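Local coordinates for uncharacterized protein (Bacteroides ovatus, PDB 4IRT), which is of unknown function but is a putative neuraminidase, built as a beta-propeller of the BNR repeat-like family, at residues 58-66 and 107-115; 65-76 and 88-96. All blocks are in the same frame, centred on the assembly; numbering follows the deposited sequence.

Interaction 1: 58-66 and 107-115; sequences WTLHRTQYQ and SLELGDKMP. With EDO (1,2-ethanediol), chain J.
Y65 reaches across to the loop 107-115 with its whole side chain. With CG anti to the carbonyl carbon (chi1 -59°), the ring runs from CB across toward the loop, its hydroxyl end reaching G111. One rim atom, CD2, lies 4.1 Å from L110 CD1, which sits at the ring edge. On the CD1/CE1 side of the ring, K113 CE lies obliquely, 3.8 Å from Y65 CD1; the lysine chain runs antiparallel to the tyrosine side chain. At the tip, Y65 OH donates to G111 O at 2.7 Å, tilted 18° from the carbonyl plane. Q64 CG lies over one face of the Y65 ring, above its centre; the glutamine chain bends at its second torsion, and its NE2 donates to L110 O at 3.1 Å. That bond is almost straight (176°), yet NE2 stands above the carbonyl plane rather than on a lone pair. A phenylalanine in place of Y65 would probably leave G111 O without this donor and the end of the ring untied from the loop. Further back, H61 CB packs on L108 CB at 3.7 Å, and water 1 joins H61 NE2, Q64 OE1 and L110 N. L108 O, buried here, finds no partner. Strand 59-63 is the outermost of its four-stranded antiparallel sheet, bonded on its other side to 45-52, so the loop following strand 99-101 runs along its outer edge; L110 also touches L48, and K113 NZ is hydrogen-bonded to N98 OD1.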
loop_
_atom_site.group_PDB
_atom_site.type_symbol
_atom_site.label_atom_id
_atom_site.label_comp_id
_atom_site.label_asym_id
_atom_site.label_seq_id
_atom_site.Cartn_x
_atom_site.Cartn_y
_atom_site.Cartn_z
ATOM N N TRP A 58 -2.801 19.725 14.665
ATOM C CA TRP A 58 -1.757 18.705 14.717
ATOM C C TRP A 58 -0.618 19.076 15.665
ATOM O O TRP A 58 -0.281 20.249 15.842
ATOM C CB TRP A 58 -1.162 18.489 13.327
ATOM C CG TRP A 58 -2.129 17.916 12.344
ATOM C CD1 TRP A 58 -3.024 18.606 11.580
ATOM C CD2 TRP A 58 -2.311 16.549 12.040
ATOM N NE1 TRP A 58 -3.755 17.736 10.821
ATOM C CE2 TRP A 58 -3.332 16.463 11.080
ATOM C CE3 TRP A 58 -1.692 15.366 12.470
ATOM C CZ2 TRP A 58 -3.758 15.238 10.547
ATOM C CZ3 TRP A 58 -2.123 14.163 11.960
ATOM C CH2 TRP A 58 -3.143 14.105 10.989
ATOM N N THR A 59 -0.051 18.058 16.297
ATOM C CA THR A 59 1.231 18.164 16.926
ATOM C C THR A 59 2.196 17.532 15.951
ATOM O O THR A 59 2.029 16.394 15.557
ATOM C CB THR A 59 1.227 17.444 18.284
ATOM O OG1 THR A 59 0.255 18.091 19.127
ATOM C CG2 THR A 59 2.584 17.520 18.993
ATOM N N LEU A 60 3.202 18.290 15.546
ATOM C CA LEU A 60 4.191 17.779 14.578
ATOM C C LEU A 60 5.563 17.743 15.220
ATOM O O LEU A 60 5.919 18.647 15.992
ATOM C CB LEU A 60 4.230 18.649 13.327
ATOM C CG LEU A 60 2.904 18.803 12.577
ATOM C CD1 LEU A 60 3.050 19.840 11.473
ATOM C CD2 LEU A 60 2.394 17.471 12.049
ATOM N N HIS A 61 6.336 16.700 14.917
ATOM C CA HIS A 61 7.664 16.507 15.536
ATOM C C HIS A 61 8.646 16.132 14.443
ATOM O O HIS A 61 8.479 15.098 13.790
ATOM C CB HIS A 61 7.628 15.411 16.605
ATOM C CG HIS A 61 8.979 15.030 17.123
ATOM N ND1 HIS A 61 9.762 15.888 17.874
ATOM C CD2 HIS A 61 9.696 13.893 16.988
ATOM C CE1 HIS A 61 10.885 15.273 18.207
ATOM N NE2 HIS A 61 10.889 14.083 17.645
ATOM N N ARG A 62 9.629 17.000 14.211
ATOM C CA ARG A 62 10.747 16.642 13.326
ATOM C C ARG A 62 11.679 15.691 14.089
ATOM O O ARG A 62 12.230 16.058 15.135
ATOM C CB ARG A 62 11.526 17.875 12.876
ATOM C CG ARG A 62 12.470 17.540 11.725
ATOM C CD ARG A 62 13.296 18.717 11.267
ATOM N NE ARG A 62 14.444 18.900 12.125
ATOM C CZ ARG A 62 15.467 19.717 11.874
ATOM N NH1 ARG A 62 15.503 20.435 10.747
ATOM N NH2 ARG A 62 16.476 19.792 12.755
ATOM N N THR A 63 11.810 14.466 13.598
ATOM C CA THR A 63 12.635 13.468 14.256
ATOM C C THR A 63 14.115 13.741 13.962
ATOM O O THR A 63 14.466 14.689 13.245
ATOM C CB THR A 63 12.292 12.036 13.793
ATOM O OG1 THR A 63 12.760 11.838 12.439
ATOM C CG2 THR A 63 10.775 11.775 13.842
ATOM N N GLN A 64 14.951 12.864 14.486
ATOM C CA GLN A 64 16.387 12.967 14.348
ATOM C C GLN A 64 16.859 12.321 13.044
ATOM O O GLN A 64 18.062 12.302 12.771
ATOM C CB GLN A 64 17.070 12.288 15.545
ATOM C CG GLN A 64 16.840 10.765 15.643
ATOM C CD GLN A 64 15.698 10.399 16.567
ATOM O OE1 GLN A 64 14.605 10.960 16.451
ATOM N NE2 GLN A 64 15.923 9.426 17.458
ATOM N N TYR A 65 15.928 11.787 12.253
ATOM C CA TYR A 65 16.266 11.024 11.060
ATOM C C TYR A 65 15.937 11.745 9.765
ATOM O O TYR A 65 14.975 12.498 9.682
ATOM C CB TYR A 65 15.543 9.677 11.077
ATOM C CG TYR A 65 15.915 8.865 12.299
ATOM C CD1 TYR A 65 17.241 8.473 12.518
ATOM C CD2 TYR A 65 14.963 8.502 13.242
ATOM C CE1 TYR A 65 17.601 7.735 13.634
ATOM C CE2 TYR A 65 15.316 7.754 14.361
ATOM C CZ TYR A 65 16.634 7.383 14.550
ATOM O OH TYR A 65 17.022 6.654 15.659
ATOM N N GLN A 66 16.781 11.485 8.774
ATOM C CA GLN A 66 16.594 11.943 7.416
ATOM C C GLN A 66 16.452 10.771 6.485
ATOM O O GLN A 66 16.893 9.669 6.804
ATOM C CB GLN A 66 17.789 12.749 6.967
ATOM C CG GLN A 66 17.855 14.122 7.570
ATOM C CD GLN A 66 19.095 14.854 7.114
ATOM O OE1 GLN A 66 20.161 14.533 7.548
ATOM N NE2 GLN A 66 18.941 15.857 6.248
ATOM N N SER A 107 3.840 8.506 21.774
ATOM C CA SER A 107 4.862 9.527 21.603
ATOM C C SER A 107 5.371 9.621 20.154
ATOM O O SER A 107 5.588 8.608 19.469
ATOM C CB SER A 107 6.039 9.267 22.527
ATOM O OG SER A 107 7.074 10.209 22.297
ATOM N N LEU A 108 5.602 10.857 19.723
ATOM C CA LEU A 108 6.159 11.135 18.405
ATOM C C LEU A 108 7.676 11.058 18.424
ATOM O O LEU A 108 8.292 11.060 17.376
ATOM C CB LEU A 108 5.728 12.527 17.925
ATOM C CG LEU A 108 4.248 12.797 17.783
ATOM C CD1 LEU A 108 4.051 14.221 17.304
ATOM C CD2 LEU A 108 3.578 11.818 16.819
ATOM N N GLU A 109 8.271 10.962 19.613
ATOM C CA GLU A 109 9.702 10.823 19.746
ATOM C C GLU A 109 10.097 9.361 19.591
ATOM O O GLU A 109 9.472 8.460 20.165
ATOM C CB GLU A 109 10.172 11.304 21.111
ATOM C CG GLU A 109 9.873 12.753 21.424
ATOM C CD GLU A 109 10.554 13.139 22.718
ATOM O OE1 GLU A 109 11.815 13.080 22.796
ATOM O OE2 GLU A 109 9.825 13.435 23.675
ATOM N N LEU A 110 11.157 9.158 18.812
ATOM C CA LEU A 110 11.670 7.864 18.464
ATOM C C LEU A 110 12.993 7.591 19.177
ATOM O O LEU A 110 13.763 8.493 19.433
ATOM C CB LEU A 110 11.932 7.835 16.960
ATOM C CG LEU A 110 10.722 8.036 16.045
ATOM C CD1 LEU A 110 11.151 8.102 14.584
ATOM C CD2 LEU A 110 9.771 6.872 16.291
ATOM N N GLY A 111 13.247 6.338 19.497
ATOM C CA GLY A 111 14.573 5.911 19.933
ATOM C C GLY A 111 15.530 5.683 18.767
ATOM O O GLY A 111 15.294 6.121 17.633
ATOM N N ASP A 112 16.604 4.958 19.053
ATOM C CA ASP A 112 17.595 4.623 18.050
ATOM C C ASP A 112 17.037 3.583 17.070
ATOM O O ASP A 112 16.091 2.839 17.377
ATOM C CB ASP A 112 18.863 4.047 18.700
ATOM C CG ASP A 112 19.525 4.993 19.688
ATOM O OD1 ASP A 112 19.267 6.202 19.704
ATOM O OD2 ASP A 112 20.358 4.500 20.450
ATOM N N LYS A 113 17.660 3.533 15.896
ATOM C CA LYS A 113 17.432 2.451 14.931
ATOM C C LYS A 113 17.765 1.109 15.582
ATOM O O LYS A 113 18.761 1.004 16.314
ATOM C CB LYS A 113 18.278 2.686 13.672
ATOM C CG LYS A 113 17.817 3.868 12.822
ATOM C CD LYS A 113 18.674 4.086 11.596
ATOM C CE LYS A 113 18.140 5.263 10.769
ATOM N NZ LYS A 113 19.014 5.599 9.593
HETATM N N MSE A 114 16.907 0.111 15.349
HETATM C CA MSE A 114 17.008 -1.215 15.931
HETATM C C MSE A 114 16.838 -2.296 14.882
HETATM O O MSE A 114 16.197 -2.081 13.861
HETATM C CB MSE A 114 15.864 -1.477 16.913
HETATM C CG MSE A 114 15.901 -0.513 18.074
HETATM SE SE MSE A 114 14.314 -0.836 19.202
HETATM C CE MSE A 114 12.931 -0.184 18.031
ATOM N N PRO A 115 17.406 -3.484 15.133
ATOM C CA PRO A 115 17.085 -4.640 14.324
ATOM C C PRO A 115 15.705 -5.172 14.657
ATOM O O PRO A 115 15.107 -4.767 15.668
ATOM C CB PRO A 115 18.162 -5.659 14.720
ATOM C CG PRO A 115 18.508 -5.325 16.132
ATOM C CD PRO A 115 18.298 -3.829 16.266
HETATM C C1 EDO J . 16.079 2.750 21.351
HETATM O O1 EDO J . 16.827 3.933 21.670
HETATM C C2 EDO J . 16.989 1.544 21.316
HETATM O O2 EDO J . 17.048 1.001 22.629
HETATM O O HOH W 1 12.656 11.705 17.877
HETATM O O HOH W 2 18.572 8.363 18.137
HETATM O O HOH W 3 17.834 7.148 7.368
#

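Interaction 2: 65-76 and 88-96; sequences YQGNVKDAHNII and VSFDHHGHP. With EDO (1,2-ethanediol), chain L.
D71, H73 and H93 form a cluster in which one carboxylate binds two imidazoles, at the end of the contact where a loop following strand 65-66 of this beta-propeller meets the loop leaving strand 86-90. H93 ND1 donates to D71 OD2 at 2.8 Å, on the syn side of the carboxylate, with D71 OD2 near the plane of the H93 ring, although carboxylate and ring stand 81° apart. H73 ND1 takes the syn lone pair of D71 OD1, whose second donor is H73 N in an Asx turn. Both rings are thus fixed in rotation and stack face to face, centroids 3.9 Å apart and planes at 20°. The tightly packed apolar part lies where I76 meets strand 86-90: I76 CG2 is 3.5 Å from V88 CG2, and I76 CG1 meets F90 CB. F90 owes its place to CG sitting between backbone N and carbonyl carbon, and its CE2 lies 3.8 Å from Y65 CB. Elsewhere water 4 bridges two backbone carbonyls, H73 O and H92 O. The looser side is at D91 OD2, which water 3 joins to Q66 O; an ethanediol, probably from the crystallisation liquor, also donates to it and lies over the H95 ring. The other carboxylate oxygen, D91 OD1, is gripped from opposite faces of its plane: N68 N at 2.9 Å and N74 ND2, also at 2.9 Å, the latter nearly straight at 178°.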
loop_
_atom_site.group_PDB
_atom_site.type_symbol
_atom_site.label_atom_id
_atom_site.label_comp_id
_atom_site.label_asym_id
_atom_site.label_seq_id
_atom_site.Cartn_x
_atom_site.Cartn_y
_atom_site.Cartn_z
ATOM N N TYR A 65 15.928 11.787 12.253
ATOM C CA TYR A 65 16.266 11.024 11.060
ATOM C C TYR A 65 15.937 11.745 9.765
ATOM O O TYR A 65 14.975 12.498 9.682
ATOM C CB TYR A 65 15.543 9.677 11.077
ATOM C CG TYR A 65 15.915 8.865 12.299
ATOM C CD1 TYR A 65 17.241 8.473 12.518
ATOM C CD2 TYR A 65 14.963 8.502 13.242
ATOM C CE1 TYR A 65 17.601 7.735 13.634
ATOM C CE2 TYR A 65 15.316 7.754 14.361
ATOM C CZ TYR A 65 16.634 7.383 14.550
ATOM O OH TYR A 65 17.022 6.654 15.659
ATOM N N GLN A 66 16.781 11.485 8.774
ATOM C CA GLN A 66 16.594 11.943 7.416
ATOM C C GLN A 66 16.452 10.771 6.485
ATOM O O GLN A 66 16.893 9.669 6.804
ATOM C CB GLN A 66 17.789 12.749 6.967
ATOM C CG GLN A 66 17.855 14.122 7.570
ATOM C CD GLN A 66 19.095 14.854 7.114
ATOM O OE1 GLN A 66 20.161 14.533 7.548
ATOM N NE2 GLN A 66 18.941 15.857 6.248
ATOM N N GLY A 67 15.831 11.010 5.331
ATOM C CA GLY A 67 15.840 10.036 4.248
ATOM C C GLY A 67 16.364 10.591 2.923
ATOM O O GLY A 67 16.402 11.819 2.693
ATOM N N ASN A 68 16.784 9.693 2.048
ATOM C CA ASN A 68 17.194 10.067 0.687
ATOM C C ASN A 68 15.970 10.343 -0.181
ATOM O O ASN A 68 15.601 9.543 -1.005
ATOM C CB ASN A 68 18.049 8.977 0.070
ATOM C CG ASN A 68 18.569 9.360 -1.288
ATOM O OD1 ASN A 68 18.662 10.552 -1.613
ATOM N ND2 ASN A 68 18.924 8.362 -2.090
ATOM N N VAL A 69 15.359 11.486 0.032
ATOM C CA VAL A 69 14.098 11.849 -0.599
ATOM C C VAL A 69 14.178 12.013 -2.128
ATOM O O VAL A 69 13.170 11.890 -2.808
ATOM C CB VAL A 69 13.484 13.120 0.050
ATOM C CG1 VAL A 69 13.104 12.832 1.508
ATOM C CG2 VAL A 69 14.436 14.298 -0.012
ATOM N N LYS A 70 15.377 12.231 -2.673
ATOM C CA LYS A 70 15.571 12.196 -4.133
ATOM C C LYS A 70 15.308 10.848 -4.787
ATOM O O LYS A 70 15.129 10.795 -6.004
ATOM C CB LYS A 70 16.988 12.680 -4.488
ATOM C CG LYS A 70 17.149 14.156 -4.255
ATOM C CD LYS A 70 18.523 14.622 -4.662
ATOM C CE LYS A 70 18.843 15.999 -4.096
ATOM N NZ LYS A 70 18.144 17.046 -4.883
ATOM N N ASP A 71 15.250 9.768 -4.004
ATOM C CA ASP A 71 14.837 8.441 -4.480
ATOM C C ASP A 71 13.429 8.131 -3.969
ATOM O O ASP A 71 13.217 7.837 -2.777
ATOM C CB ASP A 71 15.834 7.373 -4.005
ATOM C CG ASP A 71 15.642 6.049 -4.684
ATOM O OD1 ASP A 71 14.502 5.706 -5.052
ATOM O OD2 ASP A 71 16.640 5.298 -4.808
ATOM N N ALA A 72 12.459 8.195 -4.866
ATOM C CA ALA A 72 11.053 7.946 -4.508
ATOM C C ALA A 72 10.769 6.553 -4.009
ATOM O O ALA A 72 9.660 6.296 -3.540
ATOM C CB ALA A 72 10.141 8.267 -5.703
ATOM N N HIS A 73 11.721 5.618 -4.130
ATOM C CA HIS A 73 11.557 4.316 -3.495
ATOM C C HIS A 73 11.596 4.359 -1.980
ATOM O O HIS A 73 11.050 3.461 -1.306
ATOM C CB HIS A 73 12.635 3.333 -3.939
ATOM C CG HIS A 73 12.537 2.964 -5.385
ATOM N ND1 HIS A 73 13.107 3.718 -6.384
ATOM C CD2 HIS A 73 11.912 1.932 -6.000
ATOM C CE1 HIS A 73 12.827 3.171 -7.556
ATOM N NE2 HIS A 73 12.129 2.071 -7.347
ATOM N N ASN A 74 12.283 5.375 -1.463
ATOM C CA ASN A 74 12.774 5.386 -0.088
ATOM C C ASN A 74 11.714 5.852 0.955
ATOM O O ASN A 74 11.971 6.687 1.839
ATOM C CB ASN A 74 14.038 6.234 -0.003
ATOM C CG ASN A 74 15.242 5.574 -0.651
ATOM O OD1 ASN A 74 15.160 5.052 -1.778
ATOM N ND2 ASN A 74 16.374 5.613 0.041
ATOM N N ILE A 75 10.527 5.265 0.831
ATOM C CA ILE A 75 9.350 5.695 1.588
ATOM C C ILE A 75 9.396 5.393 3.083
ATOM O O ILE A 75 10.218 4.599 3.557
ATOM C CB ILE A 75 8.077 5.074 0.986
ATOM C CG1 ILE A 75 8.127 3.535 1.082
ATOM C CG2 ILE A 75 7.932 5.526 -0.454
ATOM C CD1 ILE A 75 7.283 2.989 2.187
ATOM N N ILE A 76 8.473 6.013 3.789
ATOM C CA ILE A 76 8.210 5.781 5.201
ATOM C C ILE A 76 6.902 4.977 5.310
ATOM O O ILE A 76 5.842 5.389 4.773
ATOM C CB ILE A 76 7.956 7.109 5.937
ATOM C CG1 ILE A 76 9.138 8.077 5.820
ATOM C CG2 ILE A 76 7.597 6.856 7.413
ATOM C CD1 ILE A 76 8.696 9.536 5.841
ATOM N N VAL A 88 7.982 2.462 12.975
ATOM C CA VAL A 88 8.227 3.143 11.722
ATOM C C VAL A 88 9.500 2.624 11.060
ATOM O O VAL A 88 10.527 2.424 11.706
ATOM C CB VAL A 88 8.268 4.678 11.914
ATOM C CG1 VAL A 88 9.457 5.087 12.763
ATOM C CG2 VAL A 88 8.269 5.394 10.575
ATOM N N SER A 89 9.418 2.422 9.754
ATOM C CA SER A 89 10.523 1.929 8.963
ATOM C C SER A 89 10.574 2.775 7.693
ATOM O O SER A 89 9.540 3.093 7.106
ATOM C CB SER A 89 10.346 0.420 8.680
ATOM O OG SER A 89 11.491 -0.137 8.039
ATOM N N PHE A 90 11.773 3.158 7.278
ATOM C CA PHE A 90 11.912 4.217 6.282
ATOM C C PHE A 90 13.213 4.161 5.516
ATOM O O PHE A 90 14.177 3.575 5.974
ATOM C CB PHE A 90 11.831 5.578 6.955
ATOM C CG PHE A 90 12.719 5.721 8.156
ATOM C CD1 PHE A 90 12.355 5.202 9.372
ATOM C CD2 PHE A 90 13.932 6.392 8.060
ATOM C CE1 PHE A 90 13.189 5.326 10.475
ATOM C CE2 PHE A 90 14.780 6.528 9.170
ATOM C CZ PHE A 90 14.396 6.003 10.376
ATOM N N ASP A 91 13.222 4.829 4.378
ATOM C CA ASP A 91 14.454 5.203 3.675
ATOM C C ASP A 91 15.306 4.028 3.174
ATOM O O ASP A 91 16.532 3.953 3.443
ATOM C CB ASP A 91 15.305 6.125 4.570
ATOM C CG ASP A 91 16.512 6.683 3.828
ATOM O OD1 ASP A 91 16.394 6.910 2.603
ATOM O OD2 ASP A 91 17.574 6.858 4.449
ATOM N N HIS A 92 14.679 3.134 2.415
ATOM C CA HIS A 92 15.390 2.027 1.812
ATOM C C HIS A 92 15.247 1.933 0.293
ATOM O O HIS A 92 14.138 2.043 -0.274
ATOM C CB HIS A 92 14.874 0.687 2.304
ATOM C CG HIS A 92 14.652 0.583 3.780
ATOM N ND1 HIS A 92 13.430 0.850 4.359
ATOM C CD2 HIS A 92 15.461 0.145 4.778
ATOM C CE1 HIS A 92 13.502 0.593 5.656
ATOM N NE2 HIS A 92 14.718 0.157 5.934
ATOM N N HIS A 93 16.347 1.540 -0.330
ATOM C CA HIS A 93 16.332 1.037 -1.696
ATOM C C HIS A 93 17.485 0.071 -1.869
ATOM O O HIS A 93 18.479 0.382 -2.531
ATOM C CB HIS A 93 16.393 2.176 -2.694
ATOM C CG HIS A 93 16.106 1.747 -4.096
ATOM N ND1 HIS A 93 16.228 2.598 -5.172
ATOM C CD2 HIS A 93 15.728 0.548 -4.602
ATOM C CE1 HIS A 93 15.916 1.949 -6.277
ATOM N NE2 HIS A 93 15.611 0.704 -5.962
ATOM N N GLY A 94 17.366 -1.064 -1.184
ATOM C CA GLY A 94 18.389 -2.080 -1.093
ATOM C C GLY A 94 19.420 -1.787 -0.014
ATOM O O GLY A 94 20.613 -1.888 -0.273
ATOM N N HIS A 95 18.968 -1.398 1.178
ATOM C CA HIS A 95 19.849 -0.886 2.220
ATOM C C HIS A 95 19.575 -1.602 3.522
ATOM O O HIS A 95 18.516 -2.179 3.684
ATOM C CB HIS A 95 19.600 0.615 2.472
ATOM C CG HIS A 95 20.008 1.491 1.338
ATOM N ND1 HIS A 95 19.108 1.950 0.410
ATOM C CD2 HIS A 95 21.213 2.007 0.980
ATOM C CE1 HIS A 95 19.734 2.691 -0.492
ATOM N NE2 HIS A 95 21.010 2.758 -0.156
ATOM N N PRO A 96 20.486 -1.468 4.497
ATOM C CA PRO A 96 20.197 -2.065 5.798
ATOM C C PRO A 96 18.918 -1.508 6.407
ATOM O O PRO A 96 18.575 -0.344 6.181
ATOM C CB PRO A 96 21.422 -1.668 6.635
ATOM C CG PRO A 96 22.522 -1.603 5.626
ATOM C CD PRO A 96 21.880 -0.991 4.405
HETATM C C1 EDO L . 19.545 5.011 2.417
HETATM O O1 EDO L . 20.719 5.864 2.302
HETATM C C2 EDO L . 19.624 4.080 3.625
HETATM O O2 EDO L . 19.264 4.751 4.851
HETATM O O HOH W 3 17.834 7.148 7.368
HETATM O O HOH W 4 11.600 1.309 0.019
HETATM O O HOH W 5 11.831 2.553 2.607
#

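In the fold
Coming from the N terminus through strands 28-31, 34-40 and 45-52, the chain runs along strand 59-63, turns a corner at Q64 and enters strand 65-66, which serves both contacts. Interaction 2 closes the shorter loop: after residues 65-76 the chain passes through strand 76-80 and returns along 86-90. Interaction 1 closes later, when the chain has left strand 99-101 and residues 107-115 come back to 58-66, so the loop of interaction 2 lies within that of interaction 1. Their centres are 14 Å apart, yet they touch, K113 CE lying 3.8 Å from F90 CZ. Interaction 1 ties edge strand 59-63 to the loop after strand 99-101; interaction 2 ties the connection 65-76 to strand 86-90 and the loop after it.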